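Local atomic coordinates of dihydroxyacetone kinase (Citrobacter freundii, PDB entry 1UN8), a protein that catalyses the ATP-dependent phosphorylation of dihydroxyacetone to dihydroxyacetone phosphate, the second step of the oxidative route of glycerol fermentation. Residues H11-V16 and G80-S85; P36-V41 and V88-T93; A247-G252 and A307-E312. All coordinates share one frame; numbering follows the deposited sequence.

Contact 1: H11-V16 and G80-S85; sequences HLVSDV and GDVFAS
Val13, in the first turn of helix 12-22, packs against the Gly80-Val82 backbone, where strand 76-80 of a six-stranded mixed sheet in the DhaK region runs into a type II beta turn from Asp81 to Ala84. Van der Waals packing, much of it of Val13 against backbone, dominates. Val13 holds both methyls over Gly80 O, CG2 at 3.4 Å and CG1 at 3.7 Å. Because CG1 is anti to the backbone N (chi1 172°), CG2 sits beside that N and also comes within 3.6 Å of Asp81 CA. One residue earlier, Leu12 CG lies 4.0 Å from Val82 CG2, and Ile271 of the second subunit packs on the same leucine.

The end of the strand and the turn border the active centre: Gly80 O accepts from the hydroxyl of substrate-binding Ser59, and the Phe83 ring meets catalytic His220 edge-to-face.

Polar linkage passes through one water, which accepts from Val13 N at 2.8 Å and can donate over a longer 3.3 Å to Asp81 OD2, itself salt-bridged to Arg9. Within the turn, Val82 N donates to Asp81 OD2 at 2.6 Å, approaching on the anti side and 23° out of the carboxylate plane.

Contact 2: P36-V41 and V88-T93; sequences PAIRIV and VDAVLT
Ile38 and Ala90 mark the nearest approach of the backbones, their CA atoms 5.1 Å apart, where the extended chain leading into strand 40-43 passes the first turn of helix 88-98. Ile38 sets its CG1 methylene against the alanine: CG1 is 3.7 Å from Ala90 CB and equally near the helix backbone at Ala90 CA, so that methyl and CA together form the surface it rests on. Its CG2 methyl adds a looser contact at 4.1 Å from Ala90 CB. Further out, Ile38 CD1 reaches the exposed Asp89, 4.4 Å from OD1.

Two residues on, Ile40 faces the helix again, while Arg39 between them points the other way, toward Val13 of helix 12-22. Successive side chains of the extended chain therefore meet helices on opposite faces of the sheet, helix 88-98 on one and helix 12-22 on the other. Helix 88-98 belongs to a beta-alpha-beta crossover, joining strand 76-80 to the parallel strand 104-109 with strand 52-59 between them; its far side, at Val91, packs on helix 112-127.

Ile40 extends CD1 with chi2 at -158° into the groove between Ala90 O and Thr93. Its tip lies 4.0 Å from Thr93 CB, and the 3.1 Å separation of Ile40 CD1 from Ala90 O is doubtfully short. Thr93 also touches Leu32 of the neighbouring strand. Its rotation is fixed by a bond from OG1 back to Asp89 O, 2.9 Å long, with a C=O...donor angle of 136° and OG1 standing 42° above the carbonyl plane. Asp89 O thus takes two donors from one residue, since Thr93 N binds it too.

Contact 3: A247-G252 and A307-E312; sequences ALPETG and AIVLEE
Leu248 opens the contact just past helix 233-247, dropping its isobutyl group onto the end of strand 301-309. That strand lies inside the second six-stranded mixed sheet of the DhaK region, antiparallel to both its neighbours, 186-192 and 254-260, and the loop carrying Leu248 leads directly into strand 254-260. CG of the leucine is anti to the carbonyl carbon (chi1 -71°), and from it both methyls meet the strand: CD1 lies 3.9 Å from Ala307 CB, and CD2 lies 4.0 Å from Val309 CG2. Leu248 and Val309 run antiparallel past one another, with the contact made by methyls. Phe187 and Leu254, on the two flanking strands, also pack on the buried leucine.

Pro249, itself exposed, packs on the same valine. Its ring comes at a slant, CD standing 3.6 Å from Val309 CG2 and CG 4.0 Å from that same methyl. Val309 CG2 is therefore shared between the leucine and the proline.

The loop then swings outward and returns at Gly252, whose CA is 6.7 Å from Val309 CA. Gly252 has phi 123° and psi 150°, a conformation that a residue with a CB would hardly adopt. Arg284 bonds to the loop at two points, through NH2 to Pro249 O and through NE to Gly252 O. On the strand side, the folded Glu311 side chain brings OE2 to 4.4 Å from Gly252 CA, a loose approach. There the chain bends through an inverse gamma turn centred on Leu310, with a weak bond of 3.1 Å from Glu311 N to Val309 O.

All three contacts fall within the DhaK region, but they belong to two different sheets. Contacts 1 and 2 share one of them: their centres are 12 Å apart, their segments alternate along the chain, and they meet where Val13 CG1 packs 3.6 Å from Arg39 CD. Helices 12-22 and 88-98 cover opposite faces of this sheet, Arg39 and Val41 facing the first and Ile40 the second, and contact 1 lies beside the substrate site. Contact 3 follows later in the chain on the second sheet, its centre about 35 Å from contact 1 and 37 Å from contact 2. It is structural packing away from the annotated sites, joining the loop after helix 233-247 to strand 301-309 and the turn beyond.

Contact 1: H11-V16 and G80-S85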
ATOM      1  N   HIS A  11      -3.772 -11.878  19.609  1.00 50.44           N
ATOM      2  CA  HIS A  11      -5.025 -11.687  18.858  1.00 48.85           C
ATOM      3  C   HIS A  11      -4.798 -11.063  17.480  1.00 46.66           C
ATOM      4  O   HIS A  11      -5.751 -10.852  16.718  1.00 45.52           O
ATOM      5  CB  HIS A  11      -5.991 -10.803  19.653  1.00 52.07           C
ATOM      6  CG  HIS A  11      -6.460 -11.419  20.938  1.00 56.90           C
ATOM      7  ND1 HIS A  11      -7.232 -10.734  21.855  1.00 59.39           N
ATOM      8  CD2 HIS A  11      -6.270 -12.656  21.458  1.00 57.56           C
ATOM      9  CE1 HIS A  11      -7.494 -11.523  22.883  1.00 58.72           C
ATOM     10  NE2 HIS A  11      -6.923 -12.694  22.665  1.00 57.78           N
ATOM     11  N   LEU A  12      -3.533 -10.778  17.174  1.00 45.10           N
ATOM     12  CA  LEU A  12      -3.119 -10.143  15.923  1.00 44.55           C
ATOM     13  C   LEU A  12      -3.836 -10.677  14.688  1.00 45.04           C
ATOM     14  O   LEU A  12      -4.601  -9.945  14.038  1.00 44.74           O
ATOM     15  CB  LEU A  12      -1.597 -10.304  15.757  1.00 46.09           C
ATOM     16  CG  LEU A  12      -0.698  -9.554  14.748  1.00 45.10           C
ATOM     17  CD1 LEU A  12      -1.440  -9.239  13.460  1.00 44.55           C
ATOM     18  CD2 LEU A  12      -0.178  -8.294  15.380  1.00 44.89           C
ATOM     19  N   VAL A  13      -3.581 -11.938  14.350  1.00 44.56           N
ATOM     20  CA  VAL A  13      -4.201 -12.534  13.172  1.00 45.13           C
ATOM     21  C   VAL A  13      -5.721 -12.484  13.236  1.00 45.24           C
ATOM     22  O   VAL A  13      -6.379 -12.173  12.239  1.00 45.44           O
ATOM     23  CB  VAL A  13      -3.758 -13.990  12.983  1.00 46.82           C
ATOM     24  CG1 VAL A  13      -4.578 -14.641  11.876  1.00 45.89           C
ATOM     25  CG2 VAL A  13      -2.274 -14.036  12.647  1.00 46.16           C
ATOM     26  N   SER A  14      -6.283 -12.787  14.405  1.00 44.67           N
ATOM     27  CA  SER A  14      -7.729 -12.749  14.550  1.00 44.58           C
ATOM     28  C   SER A  14      -8.262 -11.346  14.270  1.00 45.32           C
ATOM     29  O   SER A  14      -9.282 -11.181  13.591  1.00 46.63           O
ATOM     30  CB  SER A  14      -8.142 -13.161  15.955  1.00 46.07           C
ATOM     31  OG  SER A  14      -9.555 -13.119  16.072  1.00 43.26           O
ATOM     32  N   ASP A  15      -7.581 -10.330  14.784  1.00 43.39           N
ATOM     33  CA  ASP A  15      -8.032  -8.970  14.533  1.00 44.41           C
ATOM     34  C   ASP A  15      -7.982  -8.622  13.031  1.00 45.16           C
ATOM     35  O   ASP A  15      -8.861  -7.916  12.511  1.00 45.06           O
ATOM     36  CB  ASP A  15      -7.202  -7.972  15.355  1.00 45.31           C
ATOM     37  CG  ASP A  15      -7.411  -8.141  16.867  1.00 46.49           C
ATOM     38  OD1 ASP A  15      -8.516  -8.554  17.276  1.00 46.28           O
ATOM     39  OD2 ASP A  15      -6.480  -7.844  17.649  1.00 47.23           O
ATOM     40  N   VAL A  16      -6.966  -9.124  12.328  1.00 44.15           N
ATOM     41  CA  VAL A  16      -6.835  -8.867  10.896  1.00 42.24           C
ATOM     42  C   VAL A  16      -8.041  -9.456  10.176  1.00 43.10           C
ATOM     43  O   VAL A  16      -8.621  -8.838   9.292  1.00 44.32           O
ATOM     44  CB  VAL A  16      -5.525  -9.505  10.317  1.00 40.87           C
ATOM     45  CG1 VAL A  16      -5.573  -9.542   8.797  1.00 37.96           C
ATOM     46  CG2 VAL A  16      -4.321  -8.709  10.767  1.00 38.34           C
ATOM     47  N   GLY A  80      -2.558 -18.992   9.559  1.00 41.13           N
ATOM     48  CA  GLY A  80      -1.676 -19.303  10.661  1.00 39.81           C
ATOM     49  C   GLY A  80      -1.305 -17.977  11.288  1.00 41.11           C
ATOM     50  O   GLY A  80      -1.811 -16.919  10.884  1.00 39.59           O
ATOM     51  N   ASP A  81      -0.433 -18.013  12.283  1.00 40.86           N
ATOM     52  CA  ASP A  81      -0.007 -16.779  12.919  1.00 39.60           C
ATOM     53  C   ASP A  81       0.904 -16.072  11.904  1.00 39.00           C
ATOM     54  O   ASP A  81       1.164 -16.603  10.812  1.00 36.20           O
ATOM     55  CB  ASP A  81       0.745 -17.101  14.212  1.00 40.07           C
ATOM     56  CG  ASP A  81       0.771 -15.935  15.181  1.00 41.47           C
ATOM     57  OD1 ASP A  81       0.927 -16.182  16.393  1.00 42.29           O
ATOM     58  OD2 ASP A  81       0.650 -14.778  14.738  1.00 43.43           O
ATOM     59  N   VAL A  82       1.384 -14.885  12.259  1.00 37.11           N
ATOM     60  CA  VAL A  82       2.249 -14.131  11.370  1.00 37.78           C
ATOM     61  C   VAL A  82       3.458 -14.940  10.922  1.00 38.08           C
ATOM     62  O   VAL A  82       4.275 -15.360  11.744  1.00 36.65           O
ATOM     63  CB  VAL A  82       2.762 -12.850  12.043  1.00 38.85           C
ATOM     64  CG1 VAL A  82       3.549 -12.024  11.034  1.00 39.54           C
ATOM     65  CG2 VAL A  82       1.602 -12.046  12.589  1.00 37.05           C
ATOM     66  N   PHE A  83       3.565 -15.156   9.611  1.00 38.11           N
ATOM     67  CA  PHE A  83       4.686 -15.898   9.043  1.00 38.50           C
ATOM     68  C   PHE A  83       4.891 -17.269   9.661  1.00 39.69           C
ATOM     69  O   PHE A  83       6.014 -17.780   9.699  1.00 39.79           O
ATOM     70  CB  PHE A  83       5.971 -15.088   9.190  1.00 36.57           C
ATOM     71  CG  PHE A  83       6.001 -13.836   8.359  1.00 37.16           C
ATOM     72  CD1 PHE A  83       7.103 -12.977   8.415  1.00 37.17           C
ATOM     73  CD2 PHE A  83       4.953 -13.526   7.491  1.00 35.56           C
ATOM     74  CE1 PHE A  83       7.161 -11.830   7.615  1.00 36.19           C
ATOM     75  CE2 PHE A  83       5.001 -12.388   6.688  1.00 36.01           C
ATOM     76  CZ  PHE A  83       6.110 -11.537   6.748  1.00 35.39           C
ATOM     77  N   ALA A  84       3.805 -17.867  10.143  1.00 41.69           N
ATOM     78  CA  ALA A  84       3.854 -19.191  10.766  1.00 41.89           C
ATOM     79  C   ALA A  84       2.732 -20.057  10.209  1.00 42.67           C
ATOM     80  O   ALA A  84       1.579 -19.625  10.147  1.00 43.20           O
ATOM     81  CB  ALA A  84       3.710 -19.058  12.264  1.00 41.21           C
ATOM     82  N   SER A  85       3.069 -21.276   9.806  1.00 43.01           N
ATOM     83  CA  SER A  85       2.085 -22.196   9.238  1.00 43.84           C
ATOM     84  C   SER A  85       0.927 -22.523  10.179  1.00 43.42           C
ATOM     85  O   SER A  85       1.100 -22.580  11.402  1.00 42.39           O
ATOM     86  CB  SER A  85       2.759 -23.513   8.827  1.00 43.47           C
ATOM     87  OG  SER A  85       3.664 -23.332   7.758  1.00 45.81           O
TER
HETATM   88  O   HOH W   1      -2.061 -13.519  16.110  1.00 47.36           O

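Contact 2: P36-V41 and V88-T93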
ATOM      1  N   PRO A  36      -9.980 -21.067  19.565  1.00 59.43           N
ATOM      2  CA  PRO A  36      -9.287 -19.806  19.271  1.00 58.68           C
ATOM      3  C   PRO A  36      -7.993 -19.985  18.477  1.00 58.18           C
ATOM      4  O   PRO A  36      -7.579 -19.085  17.746  1.00 60.07           O
ATOM      5  CB  PRO A  36      -9.027 -19.228  20.658  1.00 58.35           C
ATOM      6  CG  PRO A  36     -10.201 -19.724  21.446  1.00 59.28           C
ATOM      7  CD  PRO A  36     -10.308 -21.162  21.000  1.00 59.30           C
ATOM      8  N   ALA A  37      -7.359 -21.142  18.625  1.00 56.81           N
ATOM      9  CA  ALA A  37      -6.108 -21.421  17.931  1.00 55.20           C
ATOM     10  C   ALA A  37      -6.302 -21.812  16.467  1.00 54.46           C
ATOM     11  O   ALA A  37      -5.333 -22.028  15.749  1.00 55.59           O
ATOM     12  CB  ALA A  37      -5.345 -22.501  18.665  1.00 54.18           C
ATOM     13  N   ILE A  38      -7.549 -21.922  16.027  1.00 53.14           N
ATOM     14  CA  ILE A  38      -7.824 -22.249  14.635  1.00 52.09           C
ATOM     15  C   ILE A  38      -8.440 -21.002  14.034  1.00 52.21           C
ATOM     16  O   ILE A  38      -9.441 -20.494  14.542  1.00 53.47           O
ATOM     17  CB  ILE A  38      -8.802 -23.452  14.502  1.00 52.61           C
ATOM     18  CG1 ILE A  38      -8.036 -24.754  14.747  1.00 52.92           C
ATOM     19  CG2 ILE A  38      -9.440 -23.494  13.123  1.00 50.57           C
ATOM     20  CD1 ILE A  38      -8.555 -25.574  15.937  1.00 55.56           C
ATOM     21  N   ARG A  39      -7.840 -20.507  12.957  1.00 51.35           N
ATOM     22  CA  ARG A  39      -8.327 -19.293  12.316  1.00 50.31           C
ATOM     23  C   ARG A  39      -8.690 -19.526  10.858  1.00 49.37           C
ATOM     24  O   ARG A  39      -7.873 -19.346   9.957  1.00 49.32           O
ATOM     25  CB  ARG A  39      -7.270 -18.189  12.470  1.00 50.90           C
ATOM     26  CG  ARG A  39      -7.413 -17.430  13.794  1.00 53.45           C
ATOM     27  CD  ARG A  39      -6.126 -16.782  14.264  1.00 55.90           C
ATOM     28  NE  ARG A  39      -5.096 -17.798  14.434  1.00 59.48           N
ATOM     29  CZ  ARG A  39      -4.163 -17.780  15.380  1.00 59.91           C
ATOM     30  NH1 ARG A  39      -4.112 -16.795  16.268  1.00 58.89           N
ATOM     31  NH2 ARG A  39      -3.275 -18.760  15.431  1.00 61.77           N
ATOM     32  N   ILE A  40      -9.941 -19.918  10.644  1.00 48.17           N
ATOM     33  CA  ILE A  40     -10.451 -20.204   9.316  1.00 47.74           C
ATOM     34  C   ILE A  40     -11.534 -19.242   8.857  1.00 48.64           C
ATOM     35  O   ILE A  40     -12.474 -18.941   9.593  1.00 48.96           O
ATOM     36  CB  ILE A  40     -11.049 -21.615   9.255  1.00 48.05           C
ATOM     37  CG1 ILE A  40     -10.052 -22.621   9.834  1.00 48.98           C
ATOM     38  CG2 ILE A  40     -11.434 -21.939   7.821  1.00 45.51           C
ATOM     39  CD1 ILE A  40     -10.275 -24.065   9.350  1.00 51.62           C
ATOM     40  N   VAL A  41     -11.394 -18.757   7.631  1.00 49.26           N
ATOM     41  CA  VAL A  41     -12.380 -17.863   7.062  1.00 50.41           C
ATOM     42  C   VAL A  41     -12.958 -18.642   5.916  1.00 52.74           C
ATOM     43  O   VAL A  41     -12.225 -19.264   5.151  1.00 53.13           O
ATOM     44  CB  VAL A  41     -11.773 -16.579   6.503  1.00 50.03           C
ATOM     45  CG1 VAL A  41     -12.836 -15.804   5.719  1.00 48.19           C
ATOM     46  CG2 VAL A  41     -11.245 -15.732   7.640  1.00 50.03           C
ATOM     47  N   VAL A  88      -2.079 -28.536  11.874  1.00 46.47           N
ATOM     48  CA  VAL A  88      -2.679 -29.629  11.114  1.00 48.76           C
ATOM     49  C   VAL A  88      -4.184 -29.656  11.410  1.00 49.96           C
ATOM     50  O   VAL A  88      -5.021 -29.776  10.512  1.00 49.04           O
ATOM     51  CB  VAL A  88      -2.053 -30.982  11.514  1.00 49.43           C
ATOM     52  CG1 VAL A  88      -2.690 -32.115  10.724  1.00 50.53           C
ATOM     53  CG2 VAL A  88      -0.563 -30.949  11.265  1.00 50.92           C
ATOM     54  N   ASP A  89      -4.503 -29.523  12.690  1.00 51.63           N
ATOM     55  CA  ASP A  89      -5.874 -29.507  13.169  1.00 53.30           C
ATOM     56  C   ASP A  89      -6.689 -28.471  12.397  1.00 53.04           C
ATOM     57  O   ASP A  89      -7.797 -28.743  11.910  1.00 52.98           O
ATOM     58  CB  ASP A  89      -5.868 -29.141  14.647  1.00 57.91           C
ATOM     59  CG  ASP A  89      -6.868 -29.931  15.447  1.00 62.79           C
ATOM     60  OD1 ASP A  89      -8.078 -29.900  15.100  1.00 65.68           O
ATOM     61  OD2 ASP A  89      -6.434 -30.585  16.426  1.00 66.50           O
ATOM     62  N   ALA A  90      -6.131 -27.272  12.293  1.00 50.89           N
ATOM     63  CA  ALA A  90      -6.807 -26.202  11.599  1.00 49.78           C
ATOM     64  C   ALA A  90      -7.135 -26.566  10.161  1.00 49.23           C
ATOM     65  O   ALA A  90      -8.276 -26.403   9.722  1.00 51.76           O
ATOM     66  CB  ALA A  90      -5.952 -24.940  11.644  1.00 50.04           C
ATOM     67  N   VAL A  91      -6.145 -27.063   9.423  1.00 47.69           N
ATOM     68  CA  VAL A  91      -6.363 -27.398   8.027  1.00 47.06           C
ATOM     69  C   VAL A  91      -7.449 -28.448   7.882  1.00 47.17           C
ATOM     70  O   VAL A  91      -8.331 -28.329   7.029  1.00 45.66           O
ATOM     71  CB  VAL A  91      -5.061 -27.901   7.345  1.00 47.56           C
ATOM     72  CG1 VAL A  91      -5.337 -28.254   5.876  1.00 44.78           C
ATOM     73  CG2 VAL A  91      -3.987 -26.829   7.419  1.00 45.54           C
ATOM     74  N   LEU A  92      -7.395 -29.472   8.724  1.00 47.65           N
ATOM     75  CA  LEU A  92      -8.391 -30.533   8.661  1.00 49.43           C
ATOM     76  C   LEU A  92      -9.782 -29.935   8.854  1.00 50.73           C
ATOM     77  O   LEU A  92     -10.691 -30.163   8.046  1.00 50.72           O
ATOM     78  CB  LEU A  92      -8.119 -31.581   9.744  1.00 48.22           C
ATOM     79  CG  LEU A  92      -9.037 -32.808   9.722  1.00 47.71           C
ATOM     80  CD1 LEU A  92      -9.060 -33.409   8.319  1.00 46.52           C
ATOM     81  CD2 LEU A  92      -8.555 -33.834  10.751  1.00 45.64           C
ATOM     82  N   THR A  93      -9.934 -29.160   9.927  1.00 50.02           N
ATOM     83  CA  THR A  93     -11.195 -28.516  10.246  1.00 49.53           C
ATOM     84  C   THR A  93     -11.798 -27.818   9.041  1.00 51.35           C
ATOM     85  O   THR A  93     -13.010 -27.871   8.829  1.00 53.22           O
ATOM     86  CB  THR A  93     -11.006 -27.500  11.366  1.00 49.39           C
ATOM     87  OG1 THR A  93     -10.548 -28.178  12.539  1.00 48.37           O
ATOM     88  CG2 THR A  93     -12.305 -26.783  11.669  1.00 48.93           C
TER

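Contact 3: A247-G252 and A307-E312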
ATOM      1  N   ALA A 247      13.243 -17.541 -18.394  1.00 49.26           N
ATOM      2  CA  ALA A 247      12.461 -18.656 -17.884  1.00 49.49           C
ATOM      3  C   ALA A 247      11.195 -18.891 -18.683  1.00 50.40           C
ATOM      4  O   ALA A 247      10.636 -19.977 -18.653  1.00 50.63           O
ATOM      5  CB  ALA A 247      12.114 -18.423 -16.432  1.00 48.48           C
ATOM      6  N   LEU A 248      10.746 -17.872 -19.401  1.00 51.84           N
ATOM      7  CA  LEU A 248       9.532 -17.977 -20.192  1.00 54.26           C
ATOM      8  C   LEU A 248       9.790 -18.602 -21.547  1.00 55.95           C
ATOM      9  O   LEU A 248      10.924 -18.635 -22.009  1.00 56.10           O
ATOM     10  CB  LEU A 248       8.939 -16.585 -20.407  1.00 53.93           C
ATOM     11  CG  LEU A 248       8.307 -15.874 -19.209  1.00 54.29           C
ATOM     12  CD1 LEU A 248       8.255 -14.368 -19.465  1.00 52.32           C
ATOM     13  CD2 LEU A 248       6.915 -16.449 -18.964  1.00 51.73           C
ATOM     14  N   PRO A 249       8.734 -19.131 -22.196  1.00 57.96           N
ATOM     15  CA  PRO A 249       8.891 -19.737 -23.521  1.00 59.42           C
ATOM     16  C   PRO A 249       9.362 -18.592 -24.421  1.00 61.28           C
ATOM     17  O   PRO A 249       9.090 -17.430 -24.122  1.00 61.51           O
ATOM     18  CB  PRO A 249       7.476 -20.186 -23.856  1.00 58.41           C
ATOM     19  CG  PRO A 249       6.910 -20.513 -22.525  1.00 58.07           C
ATOM     20  CD  PRO A 249       7.375 -19.363 -21.677  1.00 57.58           C
ATOM     21  N   GLU A 250      10.053 -18.888 -25.516  1.00 63.44           N
ATOM     22  CA  GLU A 250      10.531 -17.806 -26.361  1.00 65.51           C
ATOM     23  C   GLU A 250       9.409 -17.091 -27.115  1.00 65.05           C
ATOM     24  O   GLU A 250       9.627 -16.024 -27.691  1.00 65.52           O
ATOM     25  CB  GLU A 250      11.601 -18.307 -27.334  1.00 68.67           C
ATOM     26  CG  GLU A 250      11.077 -18.813 -28.660  1.00 74.90           C
ATOM     27  CD  GLU A 250      12.197 -19.161 -29.621  1.00 77.88           C
ATOM     28  OE1 GLU A 250      12.950 -20.117 -29.324  1.00 79.23           O
ATOM     29  OE2 GLU A 250      12.328 -18.473 -30.663  1.00 79.45           O
ATOM     30  N   THR A 251       8.210 -17.663 -27.114  1.00 63.98           N
ATOM     31  CA  THR A 251       7.085 -17.023 -27.786  1.00 63.61           C
ATOM     32  C   THR A 251       5.795 -17.260 -27.020  1.00 63.15           C
ATOM     33  O   THR A 251       5.699 -18.185 -26.209  1.00 60.92           O
ATOM     34  CB  THR A 251       6.880 -17.541 -29.239  1.00 65.31           C
ATOM     35  OG1 THR A 251       6.381 -18.884 -29.208  1.00 64.45           O
ATOM     36  CG2 THR A 251       8.190 -17.493 -30.023  1.00 64.98           C
ATOM     37  N   GLY A 252       4.801 -16.417 -27.296  1.00 63.99           N
ATOM     38  CA  GLY A 252       3.510 -16.534 -26.633  1.00 63.24           C
ATOM     39  C   GLY A 252       3.083 -15.265 -25.908  1.00 62.17           C
ATOM     40  O   GLY A 252       3.922 -14.490 -25.440  1.00 62.28           O
ATOM     41  N   ALA A 307       4.782 -13.328 -14.425  1.00 43.47           N
ATOM     42  CA  ALA A 307       4.374 -13.526 -15.806  1.00 43.52           C
ATOM     43  C   ALA A 307       3.736 -14.907 -15.917  1.00 43.74           C
ATOM     44  O   ALA A 307       4.286 -15.895 -15.429  1.00 42.42           O
ATOM     45  CB  ALA A 307       5.580 -13.430 -16.734  1.00 41.14           C
ATOM     46  N   ILE A 308       2.555 -14.953 -16.519  1.00 45.16           N
ATOM     47  CA  ILE A 308       1.843 -16.208 -16.750  1.00 47.78           C
ATOM     48  C   ILE A 308       1.599 -16.334 -18.256  1.00 49.33           C
ATOM     49  O   ILE A 308       1.125 -15.389 -18.894  1.00 48.15           O
ATOM     50  CB  ILE A 308       0.489 -16.251 -16.018  1.00 46.14           C
ATOM     51  CG1 ILE A 308      -0.243 -17.526 -16.410  1.00 45.04           C
ATOM     52  CG2 ILE A 308      -0.354 -15.021 -16.359  1.00 45.82           C
ATOM     53  CD1 ILE A 308      -0.665 -18.369 -15.227  1.00 47.13           C
ATOM     54  N   VAL A 309       1.940 -17.492 -18.817  1.00 51.51           N
ATOM     55  CA  VAL A 309       1.772 -17.735 -20.246  1.00 53.36           C
ATOM     56  C   VAL A 309       0.307 -17.944 -20.578  1.00 54.24           C
ATOM     57  O   VAL A 309      -0.369 -18.759 -19.957  1.00 54.42           O
ATOM     58  CB  VAL A 309       2.565 -18.981 -20.697  1.00 54.41           C
ATOM     59  CG1 VAL A 309       2.378 -19.204 -22.191  1.00 53.42           C
ATOM     60  CG2 VAL A 309       4.038 -18.806 -20.367  1.00 53.55           C
ATOM     61  N   LEU A 310      -0.186 -17.205 -21.561  1.00 55.86           N
ATOM     62  CA  LEU A 310      -1.580 -17.322 -21.951  1.00 58.78           C
ATOM     63  C   LEU A 310      -1.803 -18.409 -23.001  1.00 61.50           C
ATOM     64  O   LEU A 310      -1.986 -18.127 -24.184  1.00 61.53           O
ATOM     65  CB  LEU A 310      -2.080 -15.976 -22.469  1.00 58.00           C
ATOM     66  CG  LEU A 310      -1.962 -14.816 -21.478  1.00 57.77           C
ATOM     67  CD1 LEU A 310      -2.418 -13.524 -22.139  1.00 56.55           C
ATOM     68  CD2 LEU A 310      -2.796 -15.119 -20.245  1.00 56.54           C
ATOM     69  N   GLU A 311      -1.769 -19.659 -22.563  1.00 64.58           N
ATOM     70  CA  GLU A 311      -1.998 -20.788 -23.449  1.00 68.16           C
ATOM     71  C   GLU A 311      -3.280 -21.472 -22.985  1.00 69.35           C
ATOM     72  O   GLU A 311      -3.601 -21.477 -21.794  1.00 68.54           O
ATOM     73  CB  GLU A 311      -0.838 -21.801 -23.381  1.00 69.94           C
ATOM     74  CG  GLU A 311       0.516 -21.346 -23.954  1.00 72.92           C
ATOM     75  CD  GLU A 311       0.509 -21.125 -25.465  1.00 75.03           C
ATOM     76  OE1 GLU A 311      -0.068 -21.967 -26.185  1.00 77.81           O
ATOM     77  OE2 GLU A 311       1.092 -20.120 -25.940  1.00 74.65           O
ATOM     78  N   GLU A 312      -4.017 -22.034 -23.934  1.00 70.65           N
ATOM     79  CA  GLU A 312      -5.239 -22.755 -23.624  1.00 71.24           C
ATOM     80  C   GLU A 312      -6.262 -21.947 -22.833  1.00 70.44           C
ATOM     81  O   GLU A 312      -6.560 -20.790 -23.142  1.00 70.03           O
ATOM     82  CB  GLU A 312      -4.895 -24.031 -22.841  1.00 74.02           C
ATOM     83  CG  GLU A 312      -3.770 -24.886 -23.444  1.00 79.10           C
ATOM     84  CD  GLU A 312      -4.144 -25.537 -24.775  1.00 82.56           C
ATOM     85  OE1 GLU A 312      -5.157 -26.277 -24.821  1.00 83.60           O
ATOM     86  OE2 GLU A 312      -3.420 -25.315 -25.776  1.00 84.12           O
TER